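PDB 5O1L: rubber oxygenase from Streptomyces sp., which cleaves poly(cis-1,4-isoprene) rubber oxidatively, using a non-covalently bound b-type heme to add O2 across its double bonds and release oligo-isoprenoids with keto and aldehyde ends. Local coordinates for residues L171-G176 and L387-E392; F122-G127 and G176-Y181; F237-M242 and E255-V260. All blocks are in the same frame, centred on the assembly; numbering follows the deposited sequence. Where two conformers were deposited one is given.

Contact 1: L171-G176 and L387-E392. With HEM (protoporphyrin IX containing Fe), chain C.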
loop_
_atom_site.group_PDB
_atom_site.type_symbol
_atom_site.label_atom_id
_atom_site.label_comp_id
_atom_site.label_asym_id
_atom_site.label_seq_id
_atom_site.Cartn_x
_atom_site.Cartn_y
_atom_site.Cartn_z
ATOM N N LEU A 171 2.464 -2.950 -3.177
ATOM C CA LEU A 171 1.479 -2.827 -2.138
ATOM C C LEU A 171 0.208 -2.384 -2.845
ATOM O O LEU A 171 0.182 -1.495 -3.800
ATOM C CB LEU A 171 1.834 -1.870 -1.008
ATOM C CG LEU A 171 3.085 -2.125 -0.217
ATOM C CD1 LEU A 171 3.206 -1.031 0.820
ATOM C CD2 LEU A 171 3.074 -3.516 0.368
ATOM N N GLY A 172 -0.847 -2.963 -2.363
ATOM C CA GLY A 172 -2.161 -2.840 -2.916
ATOM C C GLY A 172 -2.582 -4.106 -3.601
ATOM O O GLY A 172 -3.737 -4.444 -3.613
ATOM N N TYR A 173 -1.659 -4.818 -4.251
ATOM C CA TYR A 173 -2.064 -6.013 -4.968
ATOM C C TYR A 173 -2.598 -7.124 -4.129
ATOM O O TYR A 173 -3.561 -7.747 -4.504
ATOM C CB TYR A 173 -0.881 -6.526 -5.852
ATOM C CG TYR A 173 -0.631 -5.801 -7.138
ATOM C CD1 TYR A 173 -0.155 -4.535 -7.180
ATOM C CD2 TYR A 173 -0.890 -6.428 -8.332
ATOM C CE1 TYR A 173 0.095 -3.855 -8.369
ATOM C CE2 TYR A 173 -0.712 -5.756 -9.525
ATOM C CZ TYR A 173 -0.201 -4.514 -9.535
ATOM O OH TYR A 173 0.038 -3.807 -10.733
ATOM N N ASP A 174 -1.990 -7.375 -2.986
ATOM C CA ASP A 174 -2.490 -8.442 -2.118
ATOM C C ASP A 174 -3.837 -8.029 -1.480
ATOM O O ASP A 174 -4.757 -8.854 -1.426
ATOM C CB ASP A 174 -1.494 -8.867 -1.101
ATOM C CG ASP A 174 -0.338 -9.692 -1.739
ATOM O OD1 ASP A 174 -0.501 -10.256 -2.876
ATOM O OD2 ASP A 174 0.732 -9.666 -1.153
ATOM N N ILE A 175 -3.915 -6.766 -1.048
ATOM C CA ILE A 175 -5.176 -6.327 -0.481
ATOM C C ILE A 175 -6.315 -6.416 -1.475
ATOM O O ILE A 175 -7.437 -6.732 -1.124
ATOM C CB ILE A 175 -4.955 -4.896 0.093
ATOM C CG1 ILE A 175 -4.142 -4.961 1.393
ATOM C CG2 ILE A 175 -6.283 -4.166 0.312
ATOM C CD1 ILE A 175 -3.408 -3.692 1.782
ATOM N N GLY A 176 -6.019 -6.105 -2.731
ATOM C CA GLY A 176 -6.987 -6.151 -3.808
ATOM C C GLY A 176 -7.147 -7.461 -4.490
ATOM O O GLY A 176 -7.757 -7.556 -5.511
ATOM N N LEU A 387 0.060 -7.651 -15.084
ATOM C CA LEU A 387 0.143 -9.101 -15.069
ATOM C C LEU A 387 1.429 -9.565 -14.465
ATOM O O LEU A 387 1.441 -10.549 -13.683
ATOM C CB LEU A 387 -0.023 -9.628 -16.478
ATOM C CG LEU A 387 -1.368 -9.486 -17.109
ATOM C CD1 LEU A 387 -1.186 -10.004 -18.533
ATOM C CD2 LEU A 387 -2.506 -10.247 -16.391
ATOM N N LEU A 388 2.521 -8.879 -14.745
ATOM C CA LEU A 388 3.800 -9.261 -14.163
ATOM C C LEU A 388 3.781 -9.036 -12.644
ATOM O O LEU A 388 4.310 -9.875 -11.898
ATOM C CB LEU A 388 4.965 -8.577 -14.820
ATOM C CG LEU A 388 5.206 -9.055 -16.246
ATOM C CD1 LEU A 388 6.126 -8.115 -17.024
ATOM C CD2 LEU A 388 5.746 -10.516 -16.337
ATOM N N PHE A 389 3.179 -7.956 -12.152
ATOM C CA PHE A 389 3.086 -7.729 -10.706
ATOM C C PHE A 389 2.121 -8.678 -10.061
ATOM O O PHE A 389 2.365 -9.044 -8.918
ATOM C CB PHE A 389 2.711 -6.270 -10.425
ATOM C CG PHE A 389 3.879 -5.354 -10.267
ATOM C CD1 PHE A 389 5.080 -5.557 -10.941
ATOM C CD2 PHE A 389 3.759 -4.229 -9.447
ATOM C CE1 PHE A 389 6.159 -4.721 -10.758
ATOM C CE2 PHE A 389 4.844 -3.364 -9.288
ATOM C CZ PHE A 389 6.043 -3.616 -9.951
ATOM N N LEU A 390 1.071 -9.135 -10.740
ATOM C CA LEU A 390 0.269 -10.247 -10.237
ATOM C C LEU A 390 1.084 -11.542 -10.154
ATOM O O LEU A 390 1.036 -12.223 -9.130
ATOM C CB LEU A 390 -0.972 -10.505 -11.095
ATOM C CG LEU A 390 -2.130 -9.532 -11.045
ATOM C CD1 LEU A 390 -3.125 -9.840 -12.166
ATOM C CD2 LEU A 390 -2.824 -9.668 -9.702
ATOM N N SER A 391 1.801 -11.899 -11.224
ATOM C CA SER A 391 2.624 -13.121 -11.238
ATOM C C SER A 391 3.669 -13.175 -10.137
ATOM O O SER A 391 3.783 -14.184 -9.469
ATOM C CB SER A 391 3.364 -13.276 -12.581
ATOM O OG SER A 391 2.488 -13.706 -13.598
ATOM N N GLU A 392 4.429 -12.095 -9.958
ATOM C CA GLU A 392 5.595 -12.077 -9.084
ATOM C C GLU A 392 5.310 -12.245 -7.596
ATOM O O GLU A 392 5.959 -13.044 -6.937
ATOM C CB GLU A 392 6.435 -10.806 -9.318
ATOM C CG GLU A 392 7.732 -10.678 -8.499
ATOM C CD GLU A 392 8.527 -11.985 -8.330
ATOM O OE1 GLU A 392 8.687 -12.742 -9.308
ATOM O OE2 GLU A 392 8.995 -12.270 -7.203
HETATM C CHA HEM C . 7.368 -4.489 5.361
HETATM C CHB HEM C . 2.976 -3.541 3.828
HETATM C CHC HEM C . 3.148 0.732 5.979
HETATM C CHD HEM C . 7.846 0.137 6.585
HETATM C C1A HEM C . 6.130 -4.565 4.829
HETATM C C2A HEM C . 5.666 -5.760 4.163
HETATM C C3A HEM C . 4.443 -5.476 3.694
HETATM C C4A HEM C . 4.108 -4.184 4.086
HETATM C CMA HEM C . 3.602 -6.439 2.892
HETATM C CAA HEM C . 6.410 -7.105 3.978
HETATM C CBA HEM C . 7.345 -7.018 2.756
HETATM C CGA HEM C . 7.711 -8.388 2.316
HETATM O O1A HEM C . 8.598 -8.902 3.008
HETATM O O2A HEM C . 7.097 -8.930 1.316
HETATM C C1B HEM C . 2.621 -2.290 4.321
HETATM C C2B HEM C . 1.342 -1.713 4.086
HETATM C C3B HEM C . 1.329 -0.533 4.685
HETATM C C4B HEM C . 2.639 -0.336 5.285
HETATM C CMB HEM C . 0.186 -2.323 3.321
HETATM C CAB HEM C . 0.341 0.494 4.904
HETATM C CBB HEM C . -1.019 0.488 4.459
HETATM C C1C HEM C . 4.464 0.960 6.350
HETATM C C2C HEM C . 4.931 2.261 6.795
HETATM C C3C HEM C . 6.258 2.049 6.980
HETATM C C4C HEM C . 6.545 0.687 6.564
HETATM C CMC HEM C . 4.090 3.467 7.097
HETATM C CAC HEM C . 7.263 3.027 7.423
HETATM C CBC HEM C . 7.105 4.311 7.937
HETATM C C1D HEM C . 8.114 -1.175 6.291
HETATM C C2D HEM C . 9.442 -1.797 6.458
HETATM C C3D HEM C . 9.331 -3.078 6.122
HETATM C C4D HEM C . 7.922 -3.282 5.781
HETATM C CMD HEM C . 10.642 -1.017 6.846
HETATM C CAD HEM C . 10.457 -4.139 6.092
HETATM C CBD HEM C . 11.138 -4.036 4.733
HETATM C CGD HEM C . 12.310 -5.023 4.700
HETATM O O1D HEM C . 12.255 -5.937 3.847
HETATM O O2D HEM C . 13.301 -4.956 5.478
HETATM N NA HEM C . 5.155 -3.619 4.804
HETATM N NB HEM C . 3.347 -1.404 5.014
HETATM N NC HEM C . 5.437 0.015 6.177
HETATM N ND HEM C . 7.212 -2.131 5.958
HETATM FE FE HEM C . 5.295 -1.788 5.521
#

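Contact 2: F122-G127 and G176-Y181. With BU3 ((R,R)-2,3-butanediol), chain F.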
loop_
_atom_site.group_PDB
_atom_site.type_symbol
_atom_site.label_atom_id
_atom_site.label_comp_id
_atom_site.label_asym_id
_atom_site.label_seq_id
_atom_site.Cartn_x
_atom_site.Cartn_y
_atom_site.Cartn_z
ATOM N N PHE A 122 -14.670 -5.769 -7.986
ATOM C CA PHE A 122 -14.443 -4.477 -8.602
ATOM C C PHE A 122 -12.991 -4.293 -8.976
ATOM O O PHE A 122 -12.651 -3.815 -10.066
ATOM C CB PHE A 122 -14.864 -3.373 -7.566
ATOM C CG PHE A 122 -14.462 -1.988 -7.903
ATOM C CD1 PHE A 122 -15.042 -1.286 -8.963
ATOM C CD2 PHE A 122 -13.396 -1.408 -7.226
ATOM C CE1 PHE A 122 -14.648 -0.005 -9.207
ATOM C CE2 PHE A 122 -12.971 -0.118 -7.544
ATOM C CZ PHE A 122 -13.633 0.592 -8.540
ATOM N N SER A 123 -12.090 -4.644 -8.071
ATOM C CA SER A 123 -10.654 -4.524 -8.278
ATOM C C SER A 123 -10.208 -5.325 -9.488
ATOM O O SER A 123 -9.361 -4.883 -10.251
ATOM C CB SER A 123 -9.925 -4.918 -6.998
ATOM O OG SER A 123 -10.080 -3.921 -5.983
ATOM N N LYS A 124 -10.760 -6.496 -9.653
ATOM C CA LYS A 124 -10.482 -7.318 -10.836
ATOM C C LYS A 124 -11.034 -6.700 -12.084
ATOM O O LYS A 124 -10.320 -6.546 -13.068
ATOM C CB LYS A 124 -11.061 -8.705 -10.600
ATOM C CG LYS A 124 -10.918 -9.670 -11.789
ATOM C CD LYS A 124 -9.534 -10.330 -11.867
ATOM C CE LYS A 124 -9.702 -11.582 -12.749
ATOM N NZ LYS A 124 -8.456 -12.079 -13.367
ATOM N N THR A 125 -12.292 -6.250 -12.077
ATOM C CA THR A 125 -12.901 -5.625 -13.258
ATOM C C THR A 125 -12.122 -4.452 -13.737
ATOM O O THR A 125 -11.959 -4.214 -14.912
ATOM C CB THR A 125 -14.325 -5.208 -12.913
ATOM O OG1 THR A 125 -15.053 -6.400 -12.513
ATOM C CG2 THR A 125 -15.044 -4.570 -14.045
ATOM N N LYS A 126 -11.628 -3.664 -12.790
ATOM C CA LYS A 126 -10.882 -2.441 -13.082
ATOM C C LYS A 126 -9.390 -2.658 -12.944
ATOM O O LYS A 126 -8.608 -1.707 -12.748
ATOM C CB LYS A 126 -11.345 -1.287 -12.177
ATOM C CG LYS A 126 -12.832 -1.054 -12.180
ATOM C CD LYS A 126 -13.478 -0.879 -13.483
ATOM C CE LYS A 126 -14.921 -0.485 -13.279
ATOM N NZ LYS A 126 -15.602 -0.481 -14.571
ATOM N N GLY A 127 -8.934 -3.888 -13.112
ATOM C CA GLY A 127 -7.571 -4.281 -12.752
ATOM C C GLY A 127 -6.452 -3.581 -13.447
ATOM O O GLY A 127 -5.433 -3.315 -12.825
ATOM N N GLY A 176 -6.019 -6.105 -2.731
ATOM C CA GLY A 176 -6.987 -6.151 -3.808
ATOM C C GLY A 176 -7.147 -7.461 -4.490
ATOM O O GLY A 176 -7.757 -7.556 -5.511
ATOM N N ASP A 177 -6.602 -8.507 -3.904
ATOM C CA ASP A 177 -6.677 -9.822 -4.496
ATOM C C ASP A 177 -8.101 -10.304 -4.602
ATOM O O ASP A 177 -8.957 -10.094 -3.735
ATOM C CB ASP A 177 -5.852 -10.832 -3.671
ATOM C CG ASP A 177 -5.767 -12.184 -4.313
ATOM O OD1 ASP A 177 -5.052 -12.370 -5.335
ATOM O OD2 ASP A 177 -6.435 -13.099 -3.830
ATOM N N LEU A 178 -8.390 -11.040 -5.677
ATOM C CA LEU A 178 -9.701 -11.545 -5.926
ATOM C C LEU A 178 -10.280 -12.477 -4.873
ATOM O O LEU A 178 -11.480 -12.552 -4.673
ATOM C CB LEU A 178 -9.724 -12.242 -7.310
ATOM C CG LEU A 178 -11.036 -12.581 -7.861
ATOM C CD1 LEU A 178 -12.112 -11.494 -7.873
ATOM C CD2 LEU A 178 -10.771 -13.172 -9.300
ATOM N N ASP A 179 -9.389 -13.158 -4.137
ATOM C CA ASP A 179 -9.792 -14.081 -3.111
ATOM C C ASP A 179 -9.429 -13.652 -1.702
ATOM O O ASP A 179 -9.369 -14.465 -0.764
ATOM C CB ASP A 179 -9.074 -15.432 -3.378
ATOM C CG ASP A 179 -9.227 -15.935 -4.809
ATOM O OD1 ASP A 179 -10.332 -16.378 -5.031
ATOM O OD2 ASP A 179 -8.350 -15.718 -5.607
ATOM N N ALA A 180 -9.075 -12.367 -1.559
ATOM C CA ALA A 180 -8.337 -11.879 -0.385
ATOM C C ALA A 180 -8.812 -12.453 0.926
ATOM O O ALA A 180 -7.965 -12.978 1.704
ATOM C CB ALA A 180 -8.380 -10.364 -0.341
ATOM N N TYR A 181 -10.085 -12.368 1.238
ATOM C CA TYR A 181 -10.613 -12.748 2.509
ATOM C C TYR A 181 -11.458 -14.015 2.482
ATOM O O TYR A 181 -12.098 -14.353 3.481
ATOM C CB TYR A 181 -11.374 -11.561 3.194
ATOM C CG TYR A 181 -10.432 -10.435 3.562
ATOM C CD1 TYR A 181 -9.616 -10.565 4.640
ATOM C CD2 TYR A 181 -10.298 -9.296 2.793
ATOM C CE1 TYR A 181 -8.674 -9.598 5.033
ATOM C CE2 TYR A 181 -9.376 -8.281 3.202
ATOM C CZ TYR A 181 -8.568 -8.479 4.320
ATOM O OH TYR A 181 -7.694 -7.479 4.679
HETATM O O6 BU3 F . -7.048 -6.356 -7.754
HETATM C C3 BU3 F . -5.762 -6.323 -8.342
HETATM C C4 BU3 F . -4.965 -5.493 -7.356
HETATM C C2 BU3 F . -5.899 -5.694 -9.711
HETATM O O5 BU3 F . -6.913 -6.386 -10.433
HETATM C C1 BU3 F . -4.608 -5.742 -10.528
#

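Contact 3: F237-M242 and E255-V260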
loop_
_atom_site.group_PDB
_atom_site.type_symbol
_atom_site.label_atom_id
_atom_site.label_comp_id
_atom_site.label_asym_id
_atom_site.label_seq_id
_atom_site.Cartn_x
_atom_site.Cartn_y
_atom_site.Cartn_z
ATOM N N PHE A 237 -5.915 7.639 -2.844
ATOM C CA PHE A 237 -5.338 8.055 -4.122
ATOM C C PHE A 237 -5.899 7.287 -5.295
ATOM O O PHE A 237 -6.320 7.880 -6.306
ATOM C CB PHE A 237 -3.794 7.812 -4.062
ATOM C CG PHE A 237 -3.099 7.949 -5.402
ATOM C CD1 PHE A 237 -2.919 9.137 -5.936
ATOM C CD2 PHE A 237 -2.648 6.815 -6.031
ATOM C CE1 PHE A 237 -2.199 9.256 -7.203
ATOM C CE2 PHE A 237 -1.993 6.885 -7.255
ATOM C CZ PHE A 237 -1.776 8.113 -7.796
ATOM N N VAL A 238 -5.970 5.977 -5.211
ATOM C CA VAL A 238 -6.458 5.188 -6.337
ATOM C C VAL A 238 -7.860 5.522 -6.648
ATOM O O VAL A 238 -8.213 5.650 -7.847
ATOM C CB VAL A 238 -6.257 3.682 -6.068
ATOM C CG1 VAL A 238 -6.963 2.805 -7.083
ATOM C CG2 VAL A 238 -4.835 3.393 -6.069
ATOM N N MET A 239 -8.739 5.637 -5.650
ATOM C CA MET A 239 -10.150 5.994 -5.927
ATOM C C MET A 239 -10.210 7.345 -6.585
ATOM O O MET A 239 -11.003 7.525 -7.557
ATOM C CB MET A 239 -10.997 5.914 -4.657
ATOM C CG MET A 239 -12.442 6.203 -4.895
ATOM S SD MET A 239 -13.219 5.098 -6.122
ATOM C CE MET A 239 -13.072 3.499 -5.312
ATOM N N ARG A 240 -9.470 8.322 -6.083
ATOM C CA ARG A 240 -9.493 9.649 -6.695
ATOM C C ARG A 240 -9.099 9.591 -8.143
ATOM O O ARG A 240 -9.773 10.206 -9.028
ATOM C CB ARG A 240 -8.639 10.649 -5.959
ATOM C CG ARG A 240 -8.566 12.028 -6.601
ATOM C CD ARG A 240 -7.716 12.997 -5.765
ATOM N NE ARG A 240 -6.281 12.655 -5.612
ATOM C CZ ARG A 240 -5.293 12.886 -6.467
ATOM N NH1 ARG A 240 -5.471 13.451 -7.661
ATOM N NH2 ARG A 240 -4.073 12.511 -6.132
ATOM N N LYS A 241 -8.044 8.914 -8.446
ATOM C CA LYS A 241 -7.572 8.872 -9.841
ATOM C C LYS A 241 -8.526 8.099 -10.724
ATOM O O LYS A 241 -8.797 8.559 -11.888
ATOM C CB LYS A 241 -6.208 8.243 -9.911
ATOM C CG LYS A 241 -5.107 9.029 -9.297
ATOM C CD LYS A 241 -4.999 10.482 -9.741
ATOM C CE LYS A 241 -4.841 10.613 -11.258
ATOM N NZ LYS A 241 -4.599 12.048 -11.592
ATOM N N MET A 242 -9.117 7.003 -10.282
ATOM C CA MET A 242 -10.040 6.256 -11.132
ATOM C C MET A 242 -11.199 7.165 -11.500
ATOM O O MET A 242 -11.657 7.192 -12.678
ATOM C CB MET A 242 -10.540 4.980 -10.480
ATOM C CG MET A 242 -9.426 3.973 -10.520
ATOM S SD MET A 242 -10.036 2.322 -10.133
ATOM C CE MET A 242 -10.688 2.650 -8.667
ATOM N N GLU A 255 -18.024 2.052 -2.272
ATOM C CA GLU A 255 -18.165 1.692 -0.851
ATOM C C GLU A 255 -17.529 0.350 -0.545
ATOM O O GLU A 255 -16.946 0.171 0.524
ATOM C CB GLU A 255 -19.602 1.686 -0.441
ATOM C CG GLU A 255 -20.164 3.075 -0.417
ATOM C CD GLU A 255 -19.515 4.035 0.480
ATOM O OE1 GLU A 255 -19.280 3.626 1.670
ATOM O OE2 GLU A 255 -19.318 5.203 0.053
ATOM N N ALA A 256 -17.625 -0.598 -1.464
ATOM C CA ALA A 256 -17.035 -1.913 -1.242
ATOM C C ALA A 256 -15.529 -1.845 -1.278
ATOM O O ALA A 256 -14.856 -2.491 -0.463
ATOM C CB ALA A 256 -17.537 -2.860 -2.301
ATOM N N TYR A 257 -14.979 -1.053 -2.194
ATOM C CA TYR A 257 -13.536 -0.821 -2.232
ATOM C C TYR A 257 -13.044 -0.183 -0.937
ATOM O O TYR A 257 -12.029 -0.625 -0.340
ATOM C CB TYR A 257 -13.153 0.035 -3.464
ATOM C CG TYR A 257 -11.696 0.336 -3.631
ATOM C CD1 TYR A 257 -10.886 -0.565 -4.209
ATOM C CD2 TYR A 257 -11.134 1.502 -3.204
ATOM C CE1 TYR A 257 -9.543 -0.274 -4.391
ATOM C CE2 TYR A 257 -9.801 1.806 -3.384
ATOM C CZ TYR A 257 -9.013 0.883 -3.958
ATOM O OH TYR A 257 -7.629 1.159 -4.088
ATOM N N LEU A 258 -13.704 0.841 -0.431
ATOM C CA LEU A 258 -13.365 1.398 0.856
ATOM C C LEU A 258 -13.382 0.342 1.954
ATOM O O LEU A 258 -12.465 0.276 2.767
ATOM C CB LEU A 258 -14.327 2.522 1.223
ATOM C CG LEU A 258 -14.118 3.153 2.610
ATOM C CD1 LEU A 258 -12.766 3.798 2.767
ATOM C CD2 LEU A 258 -15.205 4.208 2.775
ATOM N N HIS A 259 -14.398 -0.477 1.956
ATOM C CA HIS A 259 -14.538 -1.535 2.977
ATOM C C HIS A 259 -13.377 -2.483 2.960
ATOM O O HIS A 259 -12.848 -2.849 4.017
ATOM C CB HIS A 259 -15.872 -2.228 2.845
ATOM C CG HIS A 259 -16.218 -3.099 4.002
ATOM N ND1 HIS A 259 -16.431 -2.562 5.259
ATOM C CD2 HIS A 259 -16.347 -4.427 4.138
ATOM C CE1 HIS A 259 -16.681 -3.576 6.109
ATOM N NE2 HIS A 259 -16.681 -4.687 5.457
ATOM N N VAL A 260 -12.965 -2.920 1.778
ATOM C CA VAL A 260 -11.743 -3.759 1.702
ATOM C C VAL A 260 -10.583 -3.081 2.374
ATOM O O VAL A 260 -9.830 -3.730 3.139
ATOM C CB VAL A 260 -11.431 -4.110 0.247
ATOM C CG1 VAL A 260 -10.070 -4.769 0.107
ATOM C CG2 VAL A 260 -12.473 -4.948 -0.408
#

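Contact 1: L171-G176 and L387-E392
Tyr-173 and Leu-390 have the nearest pair of CA atoms across the two segments, 7.2 Å apart. Residues 171-176 form a turn in the loop that follows helix 161-169; the turn is tied by Gly-176 N bonding to Gly-172 O, and Gly-172 adopts a positive phi (107°) that calls for glycine. Residues 387-392 are a regular piece of helix 373-393, with Ser-391 N bonded to Leu-387 O. Tyr-173 carries the contact from the turn side. Its CG stands beside the backbone N, anti to the carbonyl carbon (chi1 -78°), and this sends the ring against the helix. Phe-389 CB lies over one face of that ring, 3.5 Å from Tyr-173 CZ, so the methylene packs on the tyrosine before the phenylalanine ring turns away. The two rings make an offset edge-to-face pair, planes at 62°, in which the Phe-389 edge points to the Tyr-173 face; Tyr-173 CE1 lies near the Phe-389 plane, 3.8 Å from Phe-389 CD2. This is packing in an all-helical oxygenase of the globin clan, joining a loop that lines the heme pocket to the long helix near the C-terminus. Crossing Tyr-173 at about a right angle, Leu-390 brings its CD2 to 4.0 Å from Tyr-173 CD2. Arg-170 adds a cation-pi contact to Phe-389, and the Tyr-173 hydroxyl has a weak hydrogen bond to Gly-131 O. On the heme side of the turn, Leu-171 sets CD2 3.5 Å from the porphyrin methine carbon CHB, and Ile-175 CD1 approaches the heme methyl CMB at 4.1 Å.

Contact 2: F122-G127 and G176-Y181
A small site between Ser-123 and Gly-176 holds one molecule of (R,R)-2,3-butanediol, probably picked up from the crystallisation liquor, which bridges two main-chain carbonyls. Its O5 donates to Ser-123 O at 2.9 Å, and its O6 donates to Gly-176 O at 2.6 Å, so each segment contributes one acceptor. Gly-127, at the start of the next helix, lets the diol come close: its CA is 3.2 Å from O5. Directly across the contact, Ser-123 CB meets Gly-176 O at 3.7 Å, while the serine hydroxyl is bonded back to Gly-119 O within its own helix. No hydrogen bond joins the two segments. The partnership is between the C-terminal end of helix 113-125 and the loop ahead of helix 187-204, a loop shaped by a type I turn from Asp-177 to Ala-180. Overlapping its start is an Asx turn: Asp-179 N bonds to Asp-177 OD2 at 3.0 Å, reaching the oxygen from above the carboxylate plane, 55° out of it. The rest is aliphatic. Lys-124 starts with CG anti to the backbone N and bends at chi2 (82°), laying its methylenes against Leu-178, with CE 3.9 Å from Leu-178 CD2. Leu-178 CD1 sits 4.0 Å from Lys-124 CB, so the two leucine methyls touch the lysine near its root and near its end. Further along the loop, Tyr-181 OH is hydrogen-bonded to Ser-264 OG.

Contact 3: F237-M242 and E255-V260
With its CG anti to the backbone N (chi1 -179°), Tyr-257 sends its ring straight out toward helix 224-244 and Met-239. Met-239 also starts anti to its N but then bends twice, at chi2 (58°) and chi3 (63°), and the double bend turns its terminal methyl onto the base of the tyrosine. The two side chains slide past each other in opposite directions, each reaching toward the other's helix. The setting is a pair of consecutive helices, 224-244 and 251-267, joined by a short link within the all-helical catalytic domain. Their nearest CA atoms here are those of Met-239 and Tyr-257, 8.5 Å apart; side chains bridge the gap, and no hydrogen bond joins the two segments.

The methionine works through its methyl rather than its sulfur: Met-239 CE is 3.5 Å from Tyr-257 CD2 and also touches CG and CB of the tyrosine. It comes to the ring obliquely, at the end near the backbone. Val-238 takes the opposite end of the tyrosine, crossing it at about a right angle. All three residues are buried, and Trp-279 of helix 279-289 touches both Met-239 and Tyr-257. Beside Tyr-257, on its own helix, Trp-261 meets its ring with the planes inclined to each other. The buried phenol is satisfied by a hydrogen bond to Tyr-134 OH, a residue of helix 127-142 that also touches Val-238. The hydroxyl oxygen of Tyr-257 also rests against the valine, 3.5 Å from Val-238 CG1.

How the contacts relate
Contacts 1 and 2 share Gly-176, their centres about 10 Å apart: one loop packs on helix 373-393 through Tyr-173 and, from Gly-176 on, against helix 113-125. The butanediol lies between them, about 4 Å from the Tyr-173 side chain. Contact 3, about 12 Å from contact 2 between centres, continues the packing: Phe-122 CZ touches Met-242 CE at 3.6 Å, and Ser-123 OG approaches Tyr-257 CD1 at 3.9 Å. Contacts 1 and 3 are about 16 Å apart between centres, yet Ile-175 O meets Val-260 CG1 at 3.5 Å. Contact 1 alone reaches the heme, through Leu-171 and Ile-175; from Gly-176, and from the Tyr-257 side chain, it is about 11 Å to the heme.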